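Local coordinates for protein Lysine/ornithine decarboxylase (Selenomonas ruminantium, PDB 5GJO) that decarboxylates L-lysine and L-ornithine to cadaverine and putrescine with similar efficiency, as a homodimer that uses pyridoxal 5'-phosphate as cofactor, at residues 40-45 against 238-243; 140-145 against 185-190; 193-198 against 246-251. The protein carries 2 engineered substitutions. All blocks are in the same frame, centred on the assembly; numbering follows the deposited sequence.

Interaction 1 (40-45 against 238-243); sequences RHLPRA and EAINKQ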
loop_
_atom_site.group_PDB
_atom_site.type_symbol
_atom_site.label_atom_id
_atom_site.label_comp_id
_atom_site.label_asym_id
_atom_site.label_seq_id
_atom_site.Cartn_x
_atom_site.Cartn_y
_atom_site.Cartn_z
ATOM N N ARG A 40 7.276 33.601 -3.015
ATOM C CA ARG A 40 6.589 34.876 -3.043
ATOM C C ARG A 40 5.742 35.217 -1.812
ATOM O O ARG A 40 5.800 36.314 -1.330
ATOM C CB ARG A 40 5.740 34.933 -4.299
ATOM C CG ARG A 40 5.004 36.207 -4.585
ATOM C CD ARG A 40 4.097 36.010 -5.802
ATOM N NE ARG A 40 4.809 35.349 -6.885
ATOM C CZ ARG A 40 4.434 34.255 -7.552
ATOM N NH1 ARG A 40 5.217 33.810 -8.500
ATOM N NH2 ARG A 40 3.309 33.627 -7.319
ATOM N N HIS A 41 4.981 34.258 -1.308
ATOM C CA HIS A 41 4.031 34.509 -0.211
ATOM C C HIS A 41 4.563 34.149 1.145
ATOM O O HIS A 41 4.040 34.608 2.134
ATOM C CB HIS A 41 2.701 33.788 -0.479
ATOM C CG HIS A 41 1.987 34.327 -1.683
ATOM N ND1 HIS A 41 1.482 35.599 -1.723
ATOM C CD2 HIS A 41 1.793 33.806 -2.925
ATOM C CE1 HIS A 41 0.974 35.840 -2.930
ATOM N NE2 HIS A 41 1.174 34.769 -3.686
ATOM N N LEU A 42 5.589 33.326 1.163
ATOM C CA LEU A 42 6.200 32.909 2.393
ATOM C C LEU A 42 7.713 33.043 2.238
ATOM O O LEU A 42 8.436 32.097 2.393
ATOM C CB LEU A 42 5.757 31.467 2.708
ATOM C CG LEU A 42 6.132 30.829 4.039
ATOM C CD1 LEU A 42 5.773 31.668 5.242
ATOM C CD2 LEU A 42 5.513 29.448 4.148
ATOM N N PRO A 43 8.178 34.262 1.961
ATOM C CA PRO A 43 9.607 34.428 1.724
ATOM C C PRO A 43 10.519 34.082 2.893
ATOM O O PRO A 43 11.618 33.583 2.685
ATOM C CB PRO A 43 9.708 35.901 1.278
ATOM C CG PRO A 43 8.528 36.572 1.851
ATOM C CD PRO A 43 7.430 35.489 1.693
ATOM N N ARG A 44 10.062 34.293 4.109
ATOM C CA ARG A 44 10.886 34.030 5.285
ATOM C C ARG A 44 11.275 32.552 5.488
ATOM O O ARG A 44 12.253 32.268 6.149
ATOM C CB ARG A 44 10.241 34.609 6.548
ATOM C CG ARG A 44 10.306 36.128 6.655
ATOM C CD ARG A 44 11.738 36.667 6.641
ATOM N NE ARG A 44 12.601 35.921 7.534
ATOM C CZ ARG A 44 12.567 36.004 8.856
ATOM N NH1 ARG A 44 13.373 35.254 9.579
ATOM N NH2 ARG A 44 11.735 36.824 9.454
ATOM N N ALA A 45 10.478 31.619 4.977
ATOM C CA ALA A 45 10.725 30.198 5.257
ATOM C C ALA A 45 11.338 29.553 4.090
ATOM O O ALA A 45 10.630 29.252 3.092
ATOM C CB ALA A 45 9.428 29.493 5.638
ATOM N N GLU A 238 0.730 34.208 3.662
ATOM C CA GLU A 238 1.086 35.559 4.047
ATOM C C GLU A 238 0.963 35.744 5.562
ATOM O O GLU A 238 1.755 36.418 6.151
ATOM C CB GLU A 238 0.226 36.593 3.330
ATOM C CG GLU A 238 0.396 36.641 1.828
ATOM C CD GLU A 238 1.519 37.550 1.377
ATOM O OE1 GLU A 238 2.091 38.248 2.227
ATOM O OE2 GLU A 238 1.839 37.547 0.176
ATOM N N ALA A 239 -0.070 35.160 6.152
ATOM C CA ALA A 239 -0.333 35.252 7.621
ATOM C C ALA A 239 0.748 34.513 8.380
ATOM O O ALA A 239 1.246 35.030 9.406
ATOM C CB ALA A 239 -1.684 34.695 7.963
ATOM N N ILE A 240 1.183 33.379 7.881
ATOM C CA ILE A 240 2.336 32.677 8.498
ATOM C C ILE A 240 3.586 33.566 8.399
ATOM O O ILE A 240 4.360 33.768 9.384
ATOM C CB ILE A 240 2.499 31.311 7.917
ATOM C CG1 ILE A 240 1.316 30.402 8.225
ATOM C CG2 ILE A 240 3.743 30.608 8.388
ATOM C CD1 ILE A 240 1.228 29.162 7.357
ATOM N N ASN A 241 3.848 34.099 7.189
ATOM C CA ASN A 241 5.034 34.927 6.965
ATOM C C ASN A 241 5.009 36.156 7.903
ATOM O O ASN A 241 6.073 36.475 8.502
ATOM C CB ASN A 241 5.131 35.373 5.504
ATOM C CG ASN A 241 6.486 35.828 5.148
ATOM O OD1 ASN A 241 7.426 35.066 5.007
ATOM N ND2 ASN A 241 6.607 37.146 5.017
ATOM N N LYS A 242 3.824 36.743 8.069
ATOM C CA LYS A 242 3.636 37.965 8.886
ATOM C C LYS A 242 4.038 37.622 10.344
ATOM O O LYS A 242 4.763 38.418 11.035
ATOM C CB LYS A 242 2.232 38.523 8.782
ATOM C CG LYS A 242 2.032 39.836 9.525
ATOM C CD LYS A 242 0.595 40.236 9.638
ATOM C CE LYS A 242 0.504 41.664 10.136
ATOM N NZ LYS A 242 -0.912 42.150 10.075
ATOM N N GLN A 243 3.640 36.450 10.804
ATOM C CA GLN A 243 3.906 36.061 12.167
ATOM C C GLN A 243 5.370 35.709 12.335
ATOM O O GLN A 243 5.993 35.943 13.409
ATOM C CB GLN A 243 3.000 34.894 12.583
ATOM C CG GLN A 243 3.142 34.453 14.046
ATOM C CD GLN A 243 2.222 35.214 14.973
ATOM O OE1 GLN A 243 1.998 36.390 14.794
ATOM N NE2 GLN A 243 1.597 34.520 15.896
HETATM O O HOH W 1 4.529 37.474 2.231
#
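H41 and E238 meet through their polar ends, ND1 donating to OE2 over 2.7 Å. The acceptor lies near the imidazole plane, but OE2 is approached on its anti side, and the ring and carboxylate planes stand 74° apart. A bend in the E238 chain (chi2 -87°) turns its CD back toward the ring. E238 OE1 faces a water, 2.6 Å away, that also lies close to H41 O.

N241 serves the turn beyond helix 28-41. Its CG, anti to the backbone N (chi1 -162°), is carried over to P43 CD, and OD1 accepts from R44 N at 2.9 Å, in the carbonyl plane. P43 CD packs 3.3 Å from the same OD1, the two side chains crossing at about a right angle; a proline suits this place because it has no N-H to satisfy. L42 reaches inward, with CD1 3.8 Å from N241 CB and 3.9 Å from I240 CG2. R44 bends at chi2 and chi3, and its guanidinium leaves for a salt bridge with D245.

Asparagine thus supplies a short, neutral acceptor that a turn can use, whereas the carboxylate of E238 would probably favour a protonated, positively charged H41.

Interaction 2 (140-145 against 185-190); sequences VRNNKA and SLSTAA. With SO4 (sulfate ion), chain C.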
loop_
_atom_site.group_PDB
_atom_site.type_symbol
_atom_site.label_atom_id
_atom_site.label_comp_id
_atom_site.label_asym_id
_atom_site.label_seq_id
_atom_site.Cartn_x
_atom_site.Cartn_y
_atom_site.Cartn_z
ATOM N N VAL A 140 2.328 20.225 19.043
ATOM C CA VAL A 140 1.492 21.368 18.889
ATOM C C VAL A 140 0.034 20.999 18.585
ATOM O O VAL A 140 -0.267 19.857 18.240
ATOM C CB VAL A 140 2.090 22.337 17.862
ATOM C CG1 VAL A 140 3.474 22.739 18.282
ATOM C CG2 VAL A 140 2.040 21.765 16.436
ATOM N N ARG A 141 -0.849 21.947 18.831
ATOM C CA ARG A 141 -2.308 21.774 18.643
ATOM C C ARG A 141 -2.763 22.079 17.227
ATOM O O ARG A 141 -2.262 22.961 16.590
ATOM C CB ARG A 141 -3.088 22.750 19.507
ATOM C CG ARG A 141 -2.919 22.535 20.967
ATOM C CD ARG A 141 -3.899 23.461 21.706
ATOM N NE ARG A 141 -3.553 23.242 23.066
ATOM C CZ ARG A 141 -2.758 24.026 23.756
ATOM N NH1 ARG A 141 -2.319 25.162 23.254
ATOM N NH2 ARG A 141 -2.492 23.693 25.011
ATOM N N ASN A 142 -3.776 21.362 16.770
ATOM C CA ASN A 142 -4.432 21.656 15.504
ATOM C C ASN A 142 -5.768 20.942 15.409
ATOM O O ASN A 142 -5.793 19.738 15.412
ATOM C CB ASN A 142 -3.548 21.282 14.303
ATOM C CG ASN A 142 -4.045 21.886 12.993
ATOM O OD1 ASN A 142 -5.118 22.424 12.932
ATOM N ND2 ASN A 142 -3.231 21.817 11.956
ATOM N N ASN A 143 -6.786 21.813 15.422
ATOM C CA ASN A 143 -8.126 21.254 15.361
ATOM C C ASN A 143 -8.607 20.985 13.946
ATOM O O ASN A 143 -9.717 20.466 13.782
ATOM C CB ASN A 143 -9.136 22.220 15.989
ATOM C CG ASN A 143 -9.001 22.319 17.492
ATOM O OD1 ASN A 143 -8.534 21.395 18.149
ATOM N ND2 ASN A 143 -9.390 23.460 18.028
ATOM N N LYS A 144 -7.802 21.363 12.920
ATOM C CA LYS A 144 -8.201 21.126 11.548
ATOM C C LYS A 144 -7.142 20.429 10.684
ATOM O O LYS A 144 -6.895 20.823 9.581
ATOM C CB LYS A 144 -8.593 22.456 10.903
ATOM C CG LYS A 144 -9.652 23.232 11.640
ATOM C CD LYS A 144 -9.944 24.520 10.911
ATOM C CE LYS A 144 -10.953 25.367 11.638
ATOM N NZ LYS A 144 -11.325 26.491 10.750
ATOM N N ALA A 145 -6.574 19.350 11.196
ATOM C CA ALA A 145 -5.580 18.613 10.445
ATOM C C ALA A 145 -6.184 17.293 10.017
ATOM O O ALA A 145 -6.781 16.623 10.806
ATOM C CB ALA A 145 -4.362 18.353 11.294
ATOM N N SER A 185 -3.715 20.804 6.638
ATOM C CA SER A 185 -4.209 21.699 7.646
ATOM C C SER A 185 -5.076 22.774 7.010
ATOM O O SER A 185 -4.655 23.452 6.104
ATOM C CB SER A 185 -3.047 22.356 8.388
ATOM O OG SER A 185 -3.512 23.316 9.272
ATOM N N LEU A 186 -6.292 22.895 7.499
ATOM C CA LEU A 186 -7.173 23.973 7.088
ATOM C C LEU A 186 -7.118 25.116 8.101
ATOM O O LEU A 186 -7.851 26.047 7.987
ATOM C CB LEU A 186 -8.602 23.470 6.864
ATOM C CG LEU A 186 -8.727 22.230 5.965
ATOM C CD1 LEU A 186 -10.155 21.768 5.768
ATOM C CD2 LEU A 186 -8.084 22.495 4.626
ATOM N N SER A 187 -6.220 25.014 9.077
ATOM C CA SER A 187 -6.004 26.059 10.085
ATOM C C SER A 187 -4.754 26.846 9.830
ATOM O O SER A 187 -3.712 26.289 9.598
ATOM C CB SER A 187 -5.931 25.454 11.519
ATOM O OG SER A 187 -5.616 26.470 12.486
ATOM N N THR A 188 -4.902 28.160 9.716
ATOM C CA THR A 188 -3.777 29.113 9.775
ATOM C C THR A 188 -3.332 29.383 11.217
ATOM O O THR A 188 -2.097 29.444 11.546
ATOM C CB THR A 188 -4.154 30.376 9.064
ATOM O OG1 THR A 188 -4.394 30.080 7.684
ATOM C CG2 THR A 188 -3.088 31.421 9.162
ATOM N N ALA A 189 -4.310 29.475 12.110
ATOM C CA ALA A 189 -4.037 29.726 13.540
ATOM C C ALA A 189 -3.102 28.731 14.196
ATOM O O ALA A 189 -2.330 29.090 15.128
ATOM C CB ALA A 189 -5.339 29.764 14.351
ATOM N N ALA A 190 -3.152 27.488 13.760
ATOM C CA ALA A 190 -2.279 26.491 14.334
ATOM C C ALA A 190 -0.822 26.885 14.111
ATOM O O ALA A 190 -0.014 26.714 14.973
ATOM C CB ALA A 190 -2.554 25.130 13.734
HETATM S S SO4 C . -8.274 28.820 11.902
HETATM O O1 SO4 C . -7.094 29.378 11.172
HETATM O O2 SO4 C . -8.978 29.889 12.595
HETATM O O3 SO4 C . -9.125 28.321 10.783
HETATM O O4 SO4 C . -7.936 27.696 12.816
HETATM O O HOH W 2 -0.303 24.955 17.180
HETATM O O HOH W 3 -10.781 26.344 7.866
#
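N142 touches S185 through its amide nitrogen: ND2 donates to S185 OG over 3.1 Å, with the hydroxyl near the amide plane. ND2 also donates to V181 O. The other end of the amide is engaged too, since N142 OD1 accepts from K144 N at 2.9 Å in an Asx turn, the donor standing 46° out of the carbonyl plane. The first torsion, with CG anti to the backbone N (chi1 -166°), puts CG against A190 CB, where a small methyl fits. A leucine in place of N142 would probably leave S185 OG, V181 O and K144 N each without this partner and free the 140-145 loop to shift.

Serine suits position 185 because its hydroxyl both accepts and donates: S185 OG donates to S187 O, 3.0 Å away. The backbones join where L186 N donates to K144 O at 3.0 Å. S187 OG likewise works twice, accepting the capping bond from A190 N and donating to sulfate O4 at 2.6 Å. The sulfate, probably from the crystallisation liquor, also takes K144 NZ at 2.9 Å through the extended lysine chain, and A189 N at 2.9 Å; T188 N adds a weak bond. The start of the helix would probably favour an anion here. One water links R141 O with A190 O, another K144 NZ with L186 O.

The contact ties the loop after strand 133-137 to the loop leading from strand 173-178 into helix 189-207; the two strands are neighbours in the barrel, and T188 leans on helix 233-247.

Interaction 3 (193-198 against 246-251); sequences EALLVA and RLFPDT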
loop_
_atom_site.group_PDB
_atom_site.type_symbol
_atom_site.label_atom_id
_atom_site.label_comp_id
_atom_site.label_asym_id
_atom_site.label_seq_id
_atom_site.Cartn_x
_atom_site.Cartn_y
_atom_site.Cartn_z
ATOM N N GLU A 193 -0.075 29.994 16.460
ATOM C CA GLU A 193 0.071 29.525 17.836
ATOM C C GLU A 193 1.416 28.816 18.113
ATOM O O GLU A 193 2.065 29.088 19.085
ATOM C CB GLU A 193 -1.100 28.612 18.222
ATOM C CG GLU A 193 -0.889 27.820 19.503
ATOM C CD GLU A 193 -2.097 27.002 19.962
ATOM O OE1 GLU A 193 -3.225 27.448 19.753
ATOM O OE2 GLU A 193 -1.899 25.941 20.558
ATOM N N ALA A 194 1.825 27.933 17.217
ATOM C CA ALA A 194 3.100 27.241 17.321
ATOM C C ALA A 194 4.271 28.184 17.316
ATOM O O ALA A 194 5.262 27.987 18.101
ATOM C CB ALA A 194 3.189 26.206 16.230
ATOM N N LEU A 195 4.162 29.189 16.483
ATOM C CA LEU A 195 5.135 30.265 16.438
ATOM C C LEU A 195 5.304 31.025 17.767
ATOM O O LEU A 195 6.456 31.299 18.202
ATOM C CB LEU A 195 4.842 31.207 15.289
ATOM C CG LEU A 195 5.226 30.510 13.953
ATOM C CD1 LEU A 195 4.641 31.367 12.843
ATOM C CD2 LEU A 195 6.703 30.227 13.690
ATOM N N LEU A 196 4.205 31.275 18.443
ATOM C CA LEU A 196 4.258 32.028 19.752
ATOM C C LEU A 196 4.907 31.130 20.760
ATOM O O LEU A 196 5.688 31.562 21.579
ATOM C CB LEU A 196 2.865 32.384 20.245
ATOM C CG LEU A 196 2.263 33.515 19.403
ATOM C CD1 LEU A 196 0.768 33.534 19.417
ATOM C CD2 LEU A 196 2.735 34.908 19.797
ATOM N N VAL A 197 4.530 29.862 20.760
ATOM C CA VAL A 197 5.147 28.909 21.675
ATOM C C VAL A 197 6.652 28.804 21.484
ATOM O O VAL A 197 7.465 28.852 22.450
ATOM C CB VAL A 197 4.500 27.493 21.558
ATOM C CG1 VAL A 197 5.242 26.480 22.401
ATOM C CG2 VAL A 197 3.009 27.561 21.981
ATOM N N ALA A 198 7.056 28.717 20.218
ATOM C CA ALA A 198 8.484 28.609 19.915
ATOM C C ALA A 198 9.252 29.885 20.350
ATOM O O ALA A 198 10.402 29.779 20.812
ATOM C CB ALA A 198 8.706 28.326 18.413
ATOM N N ARG A 246 7.173 39.090 12.578
ATOM C CA ARG A 246 6.801 39.665 13.849
ATOM C C ARG A 246 7.612 39.108 14.958
ATOM O O ARG A 246 8.154 39.867 15.786
ATOM C CB ARG A 246 5.340 39.431 14.112
ATOM C CG ARG A 246 4.848 39.917 15.468
ATOM C CD ARG A 246 3.562 39.228 15.808
ATOM N NE ARG A 246 2.970 39.729 17.054
ATOM C CZ ARG A 246 1.914 39.202 17.621
ATOM N NH1 ARG A 246 1.338 38.085 17.103
ATOM N NH2 ARG A 246 1.376 39.814 18.677
ATOM N N LEU A 247 7.695 37.807 15.043
ATOM C CA LEU A 247 8.363 37.120 16.155
ATOM C C LEU A 247 9.770 36.709 15.939
ATOM O O LEU A 247 10.524 36.568 16.925
ATOM C CB LEU A 247 7.555 35.850 16.565
ATOM C CG LEU A 247 6.111 36.100 16.935
ATOM C CD1 LEU A 247 5.410 34.772 17.205
ATOM C CD2 LEU A 247 5.948 37.058 18.137
ATOM N N PHE A 248 10.209 36.411 14.671
ATOM C CA PHE A 248 11.504 35.840 14.388
ATOM C C PHE A 248 12.222 36.656 13.316
ATOM O O PHE A 248 12.675 36.102 12.278
ATOM C CB PHE A 248 11.380 34.351 13.964
ATOM C CG PHE A 248 10.908 33.459 15.071
ATOM C CD1 PHE A 248 11.821 32.909 15.964
ATOM C CD2 PHE A 248 9.548 33.185 15.231
ATOM C CE1 PHE A 248 11.400 32.095 16.986
ATOM C CE2 PHE A 248 9.110 32.373 16.318
ATOM C CZ PHE A 248 10.075 31.798 17.139
ATOM N N PRO A 249 12.469 37.947 13.572
ATOM C CA PRO A 249 13.181 38.786 12.581
ATOM C C PRO A 249 14.604 38.364 12.289
ATOM O O PRO A 249 15.128 38.573 11.185
ATOM C CB PRO A 249 13.182 40.195 13.242
ATOM C CG PRO A 249 12.875 39.978 14.641
ATOM C CD PRO A 249 12.042 38.717 14.755
ATOM N N ASP A 250 15.237 37.771 13.280
ATOM C CA ASP A 250 16.664 37.402 13.243
ATOM C C ASP A 250 16.977 35.938 13.376
ATOM O O ASP A 250 18.093 35.521 13.727
ATOM C CB ASP A 250 17.362 38.187 14.394
ATOM C CG ASP A 250 17.084 39.683 14.350
ATOM O OD1 ASP A 250 17.044 40.310 13.255
ATOM O OD2 ASP A 250 16.841 40.221 15.429
ATOM N N THR A 251 16.019 35.085 13.065
ATOM C CA THR A 251 16.219 33.649 13.098
ATOM C C THR A 251 16.120 33.116 11.627
ATOM O O THR A 251 15.420 33.721 10.888
ATOM C CB THR A 251 15.109 33.090 13.990
ATOM O OG1 THR A 251 15.361 33.480 15.364
ATOM C CG2 THR A 251 15.064 31.604 13.953
#
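L195 O is the polar atom on which residues of 246-251 converge, although what meets it is carbon: F248 CE2 comes to 3.4 Å and L247 CD1 to 3.8 Å. The phenyl ring presents its edge, with the oxygen near its plane, so slightly positive ring hydrogens face a negative carbonyl; the approach is probably mildly favourable, and no hydrogen bond crosses between the segments. F248 CG stands anti to its own carbonyl carbon (chi1 -67°), which starts the side chain toward helix 189-207. At the ring's far end CZ lies 3.9 Å from A198 CB, a methyl short enough to let the ring edge come close to the backbone, and CE2 is 4.2 Å from L195 CD2.

L247 and L196 complete the packing nearer the surface. Their chains cross obliquely, and L196 CD2 meets L247 CD1 at 3.7 Å, while L195 CB is 4.1 Å from that same CD1. Branched leucines suit this seam because one methyl can fill the groove between neighbouring residues of the other helix. R246 only skirts L196; its NH1 bonds to Q243 OE1.

Backbone oxygens at the helix end and in the turn after it are served from outside: L247 O by R199 NH1 and F248 O by R44 NH1. F248 also meets F202 edge-to-face. Two adjacent outer helices packed over the strand that connects them, with the aromatic residue just past the second helix set against helix 189-207 and L215 of strand 214-216, is the layout of the alpha/beta (TIM) barrel that forms the pyridoxal-binding domain.

All three interactions are partly buried and lie in the pyridoxal-binding barrel. Interactions 1 and 3 share helix 233-247: one fastens it to the end of helix 28-41, the other to helix 189-207, so this helix is held on two flanks. Interaction 2 uses the start of helix 189-207 and touches interaction 1 where T188 packs on A239; the salt bridge between R141 and E193 joins it to interaction 3. Chemistry follows place. The loop contact of 140-145 with 185-190 is rich in hydrogen bonds, interaction 1 mixes a charged pair near the surface with a leucine turned inward, and interaction 3, farthest from the chain's centre, relies on apolar packing of a helix against a helix end and the residue after it.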